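Local structure of copper-containing nitrite reductase (Thermus scotoductus, 6HBE) at residues V178-R183 with Y262-H267; G129-I134 with I159-Y164; S31-D36 with D48-P53; P196-R201 with A286-E291. The protein probably reduces nitrite to nitric oxide with electrons from a cytochrome c, working as a copper-dependent homotrimer. All coordinates share one frame; numbering follows the deposited sequence.

Contact 1: residues V178-R183 with Y262-H267; sequences VMFNGR and YTLVTH. With CU (copper (II) ion), chain E.
Phe180 and Leu264 join the two sheets of the second cupredoxin-like beta-sandwich, Leu264 lying on the strand whose end carries a copper-binding histidine. The strands are packed face to face across the core rather than paired in one sheet: the axes of segments 178-180 and 262-266 come no closer than 9.4 Å, and their directions differ by 140°. Phe180 spans most of that gap. With CG turned away from its carbonyl carbon (chi1 -61°), the ring reaches the other strand edge first. Phe180 CE2 lies 3.8 Å from Leu264 O, with the oxygen in the ring plane, and 4.1 Å from Leu264 CD2. The neighbouring corner, Phe180 CZ, is 4.3 Å from Val265 CA and 4.2 Å from Thr266 N. That amide nitrogen is buried by the contact and has no hydrogen-bond partner in the model. Leu264 meets the ring because its CG is anti to the backbone N (chi1 179°). Val265 points the other way, as the alternation of a strand requires. Where the strand ends, His267 NE2 binds copper at 2.1 Å, together with a water and with His80 and His114 of the second subunit; such an intersubunit centre is the type 2 site at which nitrite reductases of this family reduce nitrite. The Phe180 ring also rests on Ile158 and Gln160 of strand 154-163, while Leu264 packs on Leu215 of strand 213-217 and Thr266 touches Thr271 of helix 269-272.

Contact 2: residues G129-I134 with I159-Y164; sequences GQFGMI and IQSEAY. With CU (copper (II) ion), chain N.
Phe131 and Ser161, with Met133 and Ile159, form a buried seam between the first and second cupredoxin-like domains. Strands 131-134 and 159-163 belong to different sheets and run nearly antiparallel, at 164°, with axes 8.8 Å apart, too far for backbone pairing, so side chains do most of the bridging. The apolar part is Ile159 CD1, which lies 3.9 Å from Met133 CB and 3.8 Å from Gly132 C; the side chains of Met133 and Ile159 run alongside each other, pointing opposite ways, and Met133 CE comes within 4.0 Å of Ile159 CG1. The aromatic part is Phe131, whose CZ approaches Ser161 CB to 3.5 Å. Its CG stands between the backbone N and the carbonyl carbon (chi1 44°), which folds the ring back under Gly129 O, 3.6 Å above the ring plane. With an alanine here the ring is lost, which is likely to open a gap beside Ser161 and Val207. No polar bond joins the two segments; within 159-164 Tyr164 OH donates to Glu162 OE1 over a very short 2.5 Å, and Asn210 partners both. Just before the strand, Gln130 OE1 binds at 2.0 Å the copper shared with His75, Cys115 and His125.

Contact 3: residues S31-D36 with D48-P53; sequences SIFEVD and DMSPGP. With CA (calcium ion), chain O.
Ser50 lies over the ring of Phe33 where the loop 48-53 folds back onto strand 21-36 in the first cupredoxin-like domain. Phe33 has its CG turned away from the carbonyl carbon, with chi1 at -37°, and this presents one ring face to the loop. Ser50 CB sits 3.7 Å from the centroid of the Phe33 ring and only 19° off its normal, a CH-pi contact displaced toward CZ. The hydroxyl of Ser50 is anti to its own backbone N; its polar partner is Gly129 O, next to the copper ligand Gln130. At the other end of the contact, Asp48 has positive phi, and its carboxylate bends toward the strand. Ser31 OG sits beside its backbone N, opposite the carbonyl carbon (chi1 -49°), which points it to Asp48. Ser31 OG lies 3.0 Å from Asp48 OD1, but its stronger polar partner is Ser45 OG. A water donates to Asp48 OD1 at 2.7 Å and accepts from Ile32 N at 3.0 Å. At the strand's end Asp36, with the following Gln37, binds calcium: Asp36 OD1 coordinates the ion at 2.5 Å, and a calcium-bound water donates to Asp36 OD2 at 2.7 Å.

Contact 4: residues P196-R201 with A286-E291; sequences PGDYLR and APRIPE
Asp198 and Arg288 form a two-pronged, end-on salt bridge that ties the residue just before strand 199-208, in the second cupredoxin-like domain, to the loop 286-291 that follows strand 277-282. The two side chains reach toward each other from facing sides and meet through their charged ends: Arg288 NH1 is 2.9 Å from Asp198 OD2, and Arg288 NH2 is 2.9 Å from Asp198 OD1. The pairing is not flat. Carboxylate and guanidinium planes are 58° apart, with OD1 met on its syn side, though tilted out of plane, and OD2 met from above the carboxylate, 37° out of its plane; both hydrogen bonds are bent, Arg288 NH2 to Asp198 OD1 the more so. Arg288 reaches across with CG anti to the backbone N (chi1 -167°) and bends at chi2 and chi3. Asp198 OD2 also accepts from Arg195 N, so this oxygen has two donors, which would restrain the carboxylate's rotation. An alanine at Asp198 would remove the carboxylate and is likely to leave the Arg288 guanidinium without its charged mate and free to swing away from the strand. Farther along the strand, Arg201 NH1, which also pairs with Glu145, donates to Tyr199 OH at 2.9 Å.

Overall arrangement
Contacts 3, 2 and 1 follow in series along the chain, whereas contacts 1 and 4 interleave their segments. Contact 3 lies in the first cupredoxin-like domain, contact 2 bridges it to the second, and contacts 1 and 4 belong to the second. The centres of contacts 2 and 3 are about 9 Å apart, and those of contacts 1 and 2 about 13 Å. Strands 177-180 and 154-163 are neighbours in one sheet, with a probable hydrogen bond just past the strand end from Asn181 N to Ile159 O, 2.8 Å. Contacts 1 to 3 thus form one touching group whose segments carry ligands of two copper centres and a calcium; contact 4, centred about 18 Å from contact 1, stands apart.

Contact 1: residues V178-R183 with Y262-H267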
loop_
_atom_site.group_PDB
_atom_site.type_symbol
_atom_site.label_atom_id
_atom_site.label_comp_id
_atom_site.label_asym_id
_atom_site.label_seq_id
_atom_site.Cartn_x
_atom_site.Cartn_y
_atom_site.Cartn_z
ATOM N N VAL C 178 -7.251 7.939 -9.142
ATOM C CA VAL C 178 -5.840 8.323 -9.378
ATOM C C VAL C 178 -5.731 8.854 -10.806
ATOM O O VAL C 178 -6.284 8.249 -11.727
ATOM C CB VAL C 178 -4.877 7.153 -9.128
ATOM C CG1 VAL C 178 -3.429 7.655 -9.170
ATOM C CG2 VAL C 178 -5.146 6.508 -7.773
ATOM N N MET C 179 -5.061 9.979 -10.994
ATOM C CA MET C 179 -5.216 10.763 -12.269
ATOM C C MET C 179 -4.000 11.569 -12.672
ATOM O O MET C 179 -3.192 11.936 -11.809
ATOM C CB MET C 179 -6.462 11.686 -12.204
ATOM C CG MET C 179 -6.466 12.773 -11.152
ATOM S SD MET C 179 -8.146 13.388 -10.730
ATOM C CE MET C 179 -8.584 12.120 -9.564
ATOM N N PHE C 180 -3.877 11.828 -13.990
ATOM C CA PHE C 180 -2.835 12.733 -14.526
ATOM C C PHE C 180 -3.510 14.113 -14.740
ATOM O O PHE C 180 -4.590 14.218 -15.367
ATOM C CB PHE C 180 -2.240 12.254 -15.869
ATOM C CG PHE C 180 -1.537 10.909 -15.834
ATOM C CD1 PHE C 180 -0.683 10.536 -14.774
ATOM C CD2 PHE C 180 -1.679 10.009 -16.894
ATOM C CE1 PHE C 180 -0.026 9.305 -14.779
ATOM C CE2 PHE C 180 -1.023 8.783 -16.891
ATOM C CZ PHE C 180 -0.208 8.424 -15.827
ATOM N N ASN C 181 -2.866 15.161 -14.243
ATOM C CA ASN C 181 -3.371 16.544 -14.363
ATOM C C ASN C 181 -4.876 16.740 -14.015
ATOM O O ASN C 181 -5.619 17.436 -14.706
ATOM C CB ASN C 181 -2.973 17.076 -15.742
ATOM C CG ASN C 181 -1.471 17.241 -15.858
ATOM O OD1 ASN C 181 -0.769 17.233 -14.839
ATOM N ND2 ASN C 181 -0.959 17.371 -17.080
ATOM N N GLY C 182 -5.306 16.113 -12.923
ATOM C CA GLY C 182 -6.595 16.455 -12.264
ATOM C C GLY C 182 -7.890 15.916 -12.821
ATOM O O GLY C 182 -8.960 16.341 -12.390
ATOM N N ARG C 183 -7.839 14.980 -13.764
ATOM C CA ARG C 183 -9.072 14.414 -14.334
ATOM C C ARG C 183 -8.836 12.978 -14.844
ATOM O O ARG C 183 -7.869 12.724 -15.554
ATOM C CB ARG C 183 -9.568 15.319 -15.463
ATOM C CG ARG C 183 -10.952 14.973 -16.008
ATOM C CD ARG C 183 -11.417 16.076 -16.968
ATOM N NE ARG C 183 -12.584 15.744 -17.791
ATOM C CZ ARG C 183 -13.857 16.049 -17.508
ATOM N NH1 ARG C 183 -14.198 16.667 -16.371
ATOM N NH2 ARG C 183 -14.815 15.721 -18.370
ATOM N N TYR C 262 0.712 5.589 -28.514
ATOM C CA TYR C 262 1.715 5.208 -27.556
ATOM C C TYR C 262 1.156 5.621 -26.190
ATOM O O TYR C 262 1.065 6.816 -25.893
ATOM C CB TYR C 262 3.044 5.932 -27.845
ATOM C CG TYR C 262 3.751 5.497 -29.141
ATOM C CD1 TYR C 262 3.430 6.082 -30.368
ATOM C CD2 TYR C 262 4.737 4.529 -29.123
ATOM C CE1 TYR C 262 4.068 5.687 -31.557
ATOM C CE2 TYR C 262 5.383 4.096 -30.298
ATOM C CZ TYR C 262 5.052 4.698 -31.515
ATOM O OH TYR C 262 5.691 4.311 -32.684
ATOM N N THR C 263 0.725 4.633 -25.407
ATOM C CA THR C 263 -0.080 4.887 -24.205
ATOM C C THR C 263 0.835 5.210 -23.006
ATOM O O THR C 263 1.736 4.439 -22.691
ATOM C CB THR C 263 -1.008 3.685 -23.941
ATOM O OG1 THR C 263 -1.985 3.614 -24.982
ATOM C CG2 THR C 263 -1.728 3.799 -22.621
ATOM N N LEU C 264 0.545 6.308 -22.319
ATOM C CA LEU C 264 1.238 6.708 -21.082
ATOM C C LEU C 264 0.459 6.145 -19.891
ATOM O O LEU C 264 -0.771 6.350 -19.774
ATOM C CB LEU C 264 1.275 8.236 -20.989
ATOM C CG LEU C 264 1.939 8.855 -19.766
ATOM C CD1 LEU C 264 3.455 8.657 -19.873
ATOM C CD2 LEU C 264 1.583 10.341 -19.617
ATOM N N VAL C 265 1.155 5.460 -18.989
ATOM C CA VAL C 265 0.462 4.731 -17.915
ATOM C C VAL C 265 1.424 4.516 -16.741
ATOM O O VAL C 265 2.688 4.501 -16.916
ATOM C CB VAL C 265 -0.134 3.395 -18.467
ATOM C CG1 VAL C 265 0.954 2.397 -18.814
ATOM C CG2 VAL C 265 -1.176 2.770 -17.521
ATOM N N THR C 266 0.834 4.374 -15.552
ATOM C CA THR C 266 1.562 3.841 -14.394
ATOM C C THR C 266 1.395 2.330 -14.362
ATOM O O THR C 266 0.270 1.793 -14.435
ATOM C CB THR C 266 1.146 4.441 -13.006
ATOM O OG1 THR C 266 1.772 3.673 -11.973
ATOM C CG2 THR C 266 -0.375 4.417 -12.780
ATOM N N HIS C 267 2.494 1.613 -14.179
ATOM C CA HIS C 267 2.429 0.138 -14.149
ATOM C C HIS C 267 1.965 -0.432 -12.775
ATOM O O HIS C 267 1.909 -1.635 -12.601
ATOM C CB HIS C 267 3.726 -0.505 -14.669
ATOM C CG HIS C 267 3.493 -1.425 -15.837
ATOM N ND1 HIS C 267 3.036 -2.712 -15.693
ATOM C CD2 HIS C 267 3.593 -1.209 -17.178
ATOM C CE1 HIS C 267 2.899 -3.265 -16.889
ATOM N NE2 HIS C 267 3.222 -2.371 -17.805
HETATM CU CU CU E . 3.237 -2.877 -19.804
HETATM O O HOH W 1 2.737 -2.036 -21.526
#

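Contact 2: residues G129-I134 with I159-Y164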
loop_
_atom_site.group_PDB
_atom_site.type_symbol
_atom_site.label_atom_id
_atom_site.label_comp_id
_atom_site.label_asym_id
_atom_site.label_seq_id
_atom_site.Cartn_x
_atom_site.Cartn_y
_atom_site.Cartn_z
ATOM N N GLY C 129 -6.298 18.503 -2.212
ATOM C CA GLY C 129 -6.131 19.075 -3.559
ATOM C C GLY C 129 -5.090 20.169 -3.709
ATOM O O GLY C 129 -4.813 20.581 -4.853
ATOM N N GLN C 130 -4.534 20.661 -2.593
ATOM C CA GLN C 130 -3.668 21.840 -2.603
ATOM C C GLN C 130 -2.218 21.499 -2.898
ATOM O O GLN C 130 -1.382 21.379 -1.984
ATOM C CB GLN C 130 -3.772 22.640 -1.285
ATOM C CG GLN C 130 -4.847 23.706 -1.259
ATOM C CD GLN C 130 -4.975 24.479 0.078
ATOM O OE1 GLN C 130 -4.832 23.950 1.224
ATOM N NE2 GLN C 130 -5.289 25.760 -0.071
ATOM N N PHE C 131 -1.920 21.316 -4.184
ATOM C CA PHE C 131 -0.552 21.006 -4.630
ATOM C C PHE C 131 -0.327 21.441 -6.071
ATOM O O PHE C 131 -1.302 21.667 -6.790
ATOM C CB PHE C 131 -0.255 19.489 -4.505
ATOM C CG PHE C 131 -1.371 18.615 -4.992
ATOM C CD1 PHE C 131 -1.613 18.450 -6.355
ATOM C CD2 PHE C 131 -2.203 17.985 -4.097
ATOM C CE1 PHE C 131 -2.670 17.669 -6.804
ATOM C CE2 PHE C 131 -3.250 17.196 -4.533
ATOM C CZ PHE C 131 -3.488 17.040 -5.903
ATOM N N GLY C 132 0.949 21.560 -6.463
ATOM C CA GLY C 132 1.349 21.841 -7.838
ATOM C C GLY C 132 2.835 21.635 -8.081
ATOM O O GLY C 132 3.540 21.097 -7.213
ATOM N N MET C 133 3.307 22.044 -9.261
ATOM C CA MET C 133 4.701 21.885 -9.707
ATOM C C MET C 133 5.425 23.220 -9.936
ATOM O O MET C 133 4.854 24.150 -10.528
ATOM C CB MET C 133 4.714 21.079 -11.038
ATOM C CG MET C 133 6.067 20.869 -11.745
ATOM S SD MET C 133 5.955 20.123 -13.415
ATOM C CE MET C 133 5.205 18.512 -13.083
ATOM N N ILE C 134 6.705 23.274 -9.541
ATOM C CA ILE C 134 7.636 24.321 -9.966
ATOM C C ILE C 134 8.839 23.638 -10.581
ATOM O O ILE C 134 9.425 22.727 -9.966
ATOM C CB ILE C 134 8.049 25.360 -8.865
ATOM C CG1 ILE C 134 9.152 26.317 -9.399
ATOM C CG2 ILE C 134 8.544 24.698 -7.596
ATOM C CD1 ILE C 134 9.360 27.556 -8.556
ATOM N N ILE C 159 1.473 15.805 -13.618
ATOM C CA ILE C 159 1.346 15.418 -12.200
ATOM C C ILE C 159 0.423 14.228 -12.103
ATOM O O ILE C 159 -0.634 14.227 -12.746
ATOM C CB ILE C 159 0.810 16.573 -11.321
ATOM C CG1 ILE C 159 1.957 17.550 -11.019
ATOM C CG2 ILE C 159 0.182 16.068 -10.029
ATOM C CD1 ILE C 159 1.538 18.868 -10.374
ATOM N N GLN C 160 0.844 13.232 -11.322
ATOM C CA GLN C 160 -0.023 12.176 -10.840
ATOM C C GLN C 160 -0.499 12.474 -9.430
ATOM O O GLN C 160 0.321 12.774 -8.575
ATOM C CB GLN C 160 0.698 10.808 -10.877
ATOM C CG GLN C 160 -0.229 9.651 -10.498
ATOM C CD GLN C 160 0.454 8.282 -10.574
ATOM O OE1 GLN C 160 1.135 7.941 -11.565
ATOM N NE2 GLN C 160 0.303 7.498 -9.504
ATOM N N SER C 161 -1.793 12.300 -9.159
ATOM C CA SER C 161 -2.342 12.585 -7.823
ATOM C C SER C 161 -3.577 11.734 -7.550
ATOM O O SER C 161 -4.211 11.220 -8.481
ATOM C CB SER C 161 -2.685 14.084 -7.669
ATOM O OG SER C 161 -3.788 14.473 -8.484
ATOM N N GLU C 162 -3.906 11.607 -6.261
ATOM C CA GLU C 162 -4.991 10.760 -5.749
ATOM C C GLU C 162 -6.135 11.599 -5.207
ATOM O O GLU C 162 -5.915 12.722 -4.770
ATOM C CB GLU C 162 -4.454 9.860 -4.595
ATOM C CG GLU C 162 -3.296 8.934 -4.989
ATOM C CD GLU C 162 -2.248 8.714 -3.901
ATOM O OE1 GLU C 162 -2.537 8.848 -2.651
ATOM O OE2 GLU C 162 -1.065 8.446 -4.315
ATOM N N ALA C 163 -7.357 11.045 -5.232
ATOM C CA ALA C 163 -8.511 11.642 -4.573
ATOM C C ALA C 163 -9.099 10.642 -3.599
ATOM O O ALA C 163 -9.104 9.450 -3.899
ATOM C CB ALA C 163 -9.570 12.059 -5.587
ATOM N N TYR C 164 -9.585 11.140 -2.444
ATOM C CA TYR C 164 -10.117 10.299 -1.355
ATOM C C TYR C 164 -11.585 10.594 -1.010
ATOM O O TYR C 164 -12.003 11.784 -0.974
ATOM C CB TYR C 164 -9.223 10.437 -0.110
ATOM C CG TYR C 164 -7.881 9.762 -0.319
ATOM C CD1 TYR C 164 -6.813 10.467 -0.905
ATOM C CD2 TYR C 164 -7.682 8.414 0.017
ATOM C CE1 TYR C 164 -5.604 9.841 -1.168
ATOM C CE2 TYR C 164 -6.457 7.766 -0.235
ATOM C CZ TYR C 164 -5.427 8.491 -0.834
ATOM O OH TYR C 164 -4.231 7.865 -1.117
HETATM CU CU CU N . -4.520 24.757 3.063
#

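Contact 3: residues S31-D36 with D48-P53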
loop_
_atom_site.group_PDB
_atom_site.type_symbol
_atom_site.label_atom_id
_atom_site.label_comp_id
_atom_site.label_asym_id
_atom_site.label_seq_id
_atom_site.Cartn_x
_atom_site.Cartn_y
_atom_site.Cartn_z
ATOM N N SER C 31 -12.660 24.877 -3.126
ATOM C CA SER C 31 -13.084 24.663 -4.533
ATOM C C SER C 31 -13.835 23.340 -4.762
ATOM O O SER C 31 -13.883 22.443 -3.882
ATOM C CB SER C 31 -11.865 24.703 -5.463
ATOM O OG SER C 31 -11.014 25.838 -5.243
ATOM N N ILE C 32 -14.383 23.215 -5.966
ATOM C CA ILE C 32 -15.052 22.006 -6.423
ATOM C C ILE C 32 -14.454 21.659 -7.798
ATOM O O ILE C 32 -14.464 22.505 -8.691
ATOM C CB ILE C 32 -16.572 22.196 -6.542
ATOM C CG1 ILE C 32 -17.156 22.726 -5.230
ATOM C CG2 ILE C 32 -17.259 20.894 -6.938
ATOM C CD1 ILE C 32 -18.650 22.984 -5.277
ATOM N N PHE C 33 -13.933 20.433 -7.954
ATOM C CA PHE C 33 -13.325 19.975 -9.217
ATOM C C PHE C 33 -14.172 18.903 -9.939
ATOM O O PHE C 33 -14.667 17.991 -9.298
ATOM C CB PHE C 33 -11.922 19.410 -8.938
ATOM C CG PHE C 33 -11.137 20.149 -7.873
ATOM C CD1 PHE C 33 -10.634 21.413 -8.114
ATOM C CD2 PHE C 33 -10.832 19.534 -6.641
ATOM C CE1 PHE C 33 -9.901 22.092 -7.158
ATOM C CE2 PHE C 33 -10.093 20.211 -5.664
ATOM C CZ PHE C 33 -9.616 21.486 -5.935
ATOM N N GLU C 34 -14.367 18.998 -11.265
ATOM C CA GLU C 34 -15.031 17.917 -12.013
ATOM C C GLU C 34 -13.973 16.872 -12.460
ATOM O O GLU C 34 -13.326 17.020 -13.465
ATOM C CB GLU C 34 -15.854 18.431 -13.218
ATOM C CG GLU C 34 -16.906 17.399 -13.680
ATOM C CD GLU C 34 -17.503 17.630 -15.078
ATOM O OE1 GLU C 34 -16.908 18.388 -15.866
ATOM O OE2 GLU C 34 -18.575 17.022 -15.393
ATOM N N VAL C 35 -13.800 15.812 -11.684
ATOM C CA VAL C 35 -12.725 14.832 -11.936
ATOM C C VAL C 35 -13.076 13.734 -12.963
ATOM O O VAL C 35 -12.222 12.963 -13.347
ATOM C CB VAL C 35 -12.221 14.191 -10.629
ATOM C CG1 VAL C 35 -11.571 15.242 -9.744
ATOM C CG2 VAL C 35 -13.319 13.434 -9.878
ATOM N N ASP C 36 -14.354 13.602 -13.313
ATOM C CA ASP C 36 -14.802 12.693 -14.373
ATOM C C ASP C 36 -16.151 13.257 -14.853
ATOM O O ASP C 36 -16.676 14.191 -14.214
ATOM C CB ASP C 36 -14.944 11.274 -13.806
ATOM C CG ASP C 36 -14.666 10.175 -14.827
ATOM O OD1 ASP C 36 -15.045 10.328 -16.025
ATOM O OD2 ASP C 36 -14.120 9.120 -14.417
ATOM N N ASP C 48 -8.159 27.900 -7.801
ATOM C CA ASP C 48 -9.326 27.186 -8.279
ATOM C C ASP C 48 -9.048 26.024 -9.285
ATOM O O ASP C 48 -9.909 25.693 -10.104
ATOM C CB ASP C 48 -10.307 28.210 -8.853
ATOM C CG ASP C 48 -11.773 27.821 -8.668
ATOM O OD1 ASP C 48 -12.183 27.325 -7.580
ATOM O OD2 ASP C 48 -12.538 28.080 -9.628
ATOM N N MET C 49 -7.842 25.444 -9.218
ATOM C CA MET C 49 -7.433 24.277 -10.035
ATOM C C MET C 49 -6.663 23.283 -9.152
ATOM O O MET C 49 -5.949 23.715 -8.254
ATOM C CB MET C 49 -6.538 24.700 -11.206
ATOM C CG MET C 49 -5.608 25.874 -10.939
ATOM S SD MET C 49 -4.686 26.468 -12.384
ATOM C CE MET C 49 -5.948 26.326 -13.647
ATOM N N SER C 50 -6.804 21.977 -9.415
ATOM C CA SER C 50 -5.979 20.939 -8.752
ATOM C C SER C 50 -5.547 19.895 -9.811
ATOM O O SER C 50 -6.404 19.186 -10.326
ATOM C CB SER C 50 -6.754 20.253 -7.632
ATOM O OG SER C 50 -5.922 19.290 -6.972
ATOM N N PRO C 51 -4.265 19.810 -10.163
ATOM C CA PRO C 51 -3.168 20.591 -9.566
ATOM C C PRO C 51 -3.214 22.079 -9.881
ATOM O O PRO C 51 -3.844 22.510 -10.874
ATOM C CB PRO C 51 -1.916 19.985 -10.191
ATOM C CG PRO C 51 -2.373 19.232 -11.395
ATOM C CD PRO C 51 -3.773 18.775 -11.084
ATOM N N GLY C 52 -2.556 22.860 -9.027
ATOM C CA GLY C 52 -2.559 24.307 -9.149
ATOM C C GLY C 52 -1.688 24.862 -10.289
ATOM O O GLY C 52 -1.160 24.092 -11.097
ATOM N N PRO C 53 -1.543 26.191 -10.359
ATOM C CA PRO C 53 -0.706 26.844 -11.361
ATOM C C PRO C 53 0.687 26.256 -11.445
ATOM O O PRO C 53 1.296 26.026 -10.420
ATOM C CB PRO C 53 -0.633 28.302 -10.846
ATOM C CG PRO C 53 -1.953 28.481 -10.195
ATOM C CD PRO C 53 -2.127 27.188 -9.439
HETATM CA CA CA O . -14.906 9.124 -18.151
HETATM O O HOH W 2 -14.457 25.847 -7.343
HETATM O O HOH W 3 -13.723 7.659 -16.673
HETATM O O HOH W 4 -14.826 9.415 -20.710
HETATM O O HOH W 5 -14.529 6.911 -19.292
HETATM O O HOH W 6 -16.888 8.351 -18.027
HETATM O O HOH W 7 -12.915 10.044 -18.595
#

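Contact 4: residues P196-R201 with A286-E291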
loop_
_atom_site.group_PDB
_atom_site.type_symbol
_atom_site.label_atom_id
_atom_site.label_comp_id
_atom_site.label_asym_id
_atom_site.label_seq_id
_atom_site.Cartn_x
_atom_site.Cartn_y
_atom_site.Cartn_z
ATOM N N PRO C 196 5.817 10.823 -35.312
ATOM C CA PRO C 196 6.941 9.892 -35.337
ATOM C C PRO C 196 8.256 10.631 -35.529
ATOM O O PRO C 196 8.285 11.615 -36.285
ATOM C CB PRO C 196 6.628 8.984 -36.532
ATOM C CG PRO C 196 5.157 9.045 -36.673
ATOM C CD PRO C 196 4.782 10.456 -36.307
ATOM N N GLY C 197 9.293 10.214 -34.801
ATOM C CA GLY C 197 10.579 10.917 -34.752
ATOM C C GLY C 197 10.688 12.128 -33.826
ATOM O O GLY C 197 11.777 12.613 -33.631
ATOM N N ASP C 198 9.594 12.653 -33.260
ATOM C CA ASP C 198 9.693 13.807 -32.322
ATOM C C ASP C 198 10.603 13.512 -31.118
ATOM O O ASP C 198 10.539 12.397 -30.521
ATOM C CB ASP C 198 8.314 14.161 -31.715
ATOM C CG ASP C 198 7.506 15.109 -32.545
ATOM O OD1 ASP C 198 8.028 15.725 -33.509
ATOM O OD2 ASP C 198 6.297 15.226 -32.219
ATOM N N TYR C 199 11.411 14.499 -30.749
ATOM C CA TYR C 199 12.113 14.507 -29.458
ATOM C C TYR C 199 11.167 15.076 -28.382
ATOM O O TYR C 199 10.866 16.284 -28.378
ATOM C CB TYR C 199 13.427 15.298 -29.581
ATOM C CG TYR C 199 14.092 15.795 -28.304
ATOM C CD1 TYR C 199 13.933 15.144 -27.055
ATOM C CD2 TYR C 199 14.945 16.915 -28.348
ATOM C CE1 TYR C 199 14.547 15.629 -25.913
ATOM C CE2 TYR C 199 15.569 17.398 -27.197
ATOM C CZ TYR C 199 15.389 16.742 -25.989
ATOM O OH TYR C 199 16.021 17.240 -24.868
ATOM N N LEU C 200 10.678 14.194 -27.494
ATOM C CA LEU C 200 9.841 14.609 -26.358
ATOM C C LEU C 200 10.655 14.765 -25.079
ATOM O O LEU C 200 11.544 13.957 -24.815
ATOM C CB LEU C 200 8.708 13.591 -26.113
ATOM C CG LEU C 200 7.779 13.279 -27.290
ATOM C CD1 LEU C 200 6.647 12.361 -26.835
ATOM C CD2 LEU C 200 7.168 14.510 -27.965
ATOM N N ARG C 201 10.339 15.788 -24.277
ATOM C CA ARG C 201 10.864 15.877 -22.894
ATOM C C ARG C 201 9.675 15.938 -21.909
ATOM O O ARG C 201 8.813 16.804 -22.027
ATOM C CB ARG C 201 11.851 17.040 -22.707
ATOM C CG ARG C 201 12.680 16.967 -21.404
ATOM C CD ARG C 201 14.050 17.620 -21.571
ATOM N NE ARG C 201 13.980 19.080 -21.511
ATOM C CZ ARG C 201 14.709 19.951 -22.234
ATOM N NH1 ARG C 201 15.598 19.563 -23.148
ATOM N NH2 ARG C 201 14.535 21.249 -22.017
ATOM N N ALA C 286 0.852 15.635 -37.771
ATOM C CA ALA C 286 0.269 16.192 -36.545
ATOM C C ALA C 286 0.718 17.642 -36.345
ATOM O O ALA C 286 1.919 17.951 -36.447
ATOM C CB ALA C 286 0.663 15.356 -35.325
ATOM N N PRO C 287 -0.231 18.538 -36.001
ATOM C CA PRO C 287 0.161 19.904 -35.701
ATOM C C PRO C 287 0.957 19.987 -34.420
ATOM O O PRO C 287 0.818 19.126 -33.536
ATOM C CB PRO C 287 -1.174 20.624 -35.543
ATOM C CG PRO C 287 -2.079 19.568 -35.033
ATOM C CD PRO C 287 -1.672 18.335 -35.806
ATOM N N ARG C 288 1.823 20.987 -34.340
ATOM C CA ARG C 288 2.487 21.293 -33.101
ATOM C C ARG C 288 1.561 22.056 -32.123
ATOM O O ARG C 288 1.309 23.257 -32.279
ATOM C CB ARG C 288 3.754 22.069 -33.375
ATOM C CG ARG C 288 4.666 22.152 -32.175
ATOM C CD ARG C 288 5.142 20.774 -31.745
ATOM N NE ARG C 288 5.897 20.078 -32.800
ATOM C CZ ARG C 288 5.953 18.747 -32.992
ATOM N NH1 ARG C 288 5.235 17.892 -32.244
ATOM N NH2 ARG C 288 6.724 18.257 -33.972
ATOM N N ILE C 289 1.014 21.336 -31.141
ATOM C CA ILE C 289 0.105 21.953 -30.176
ATOM C C ILE C 289 0.883 22.703 -29.107
ATOM O O ILE C 289 2.101 22.517 -28.978
ATOM C CB ILE C 289 -0.847 20.939 -29.537
ATOM C CG1 ILE C 289 -0.084 19.872 -28.708
ATOM C CG2 ILE C 289 -1.727 20.326 -30.615
ATOM C CD1 ILE C 289 -0.922 19.358 -27.548
ATOM N N PRO C 290 0.193 23.560 -28.346
ATOM C CA PRO C 290 0.892 24.183 -27.210
ATOM C C PRO C 290 1.279 23.147 -26.131
ATOM O O PRO C 290 0.612 22.108 -26.001
ATOM C CB PRO C 290 -0.141 25.163 -26.645
ATOM C CG PRO C 290 -1.267 25.213 -27.627
ATOM C CD PRO C 290 -1.232 23.951 -28.404
ATOM N N GLU C 291 2.344 23.440 -25.391
ATOM C CA GLU C 291 2.835 22.548 -24.335
ATOM C C GLU C 291 1.743 22.114 -23.354
ATOM O O GLU C 291 0.843 22.884 -22.997
ATOM C CB GLU C 291 4.029 23.160 -23.609
ATOM C CG GLU C 291 3.724 24.408 -22.818
ATOM C CD GLU C 291 4.926 24.966 -22.065
ATOM O OE1 GLU C 291 6.076 24.724 -22.478
ATOM O OE2 GLU C 291 4.688 25.638 -21.040
#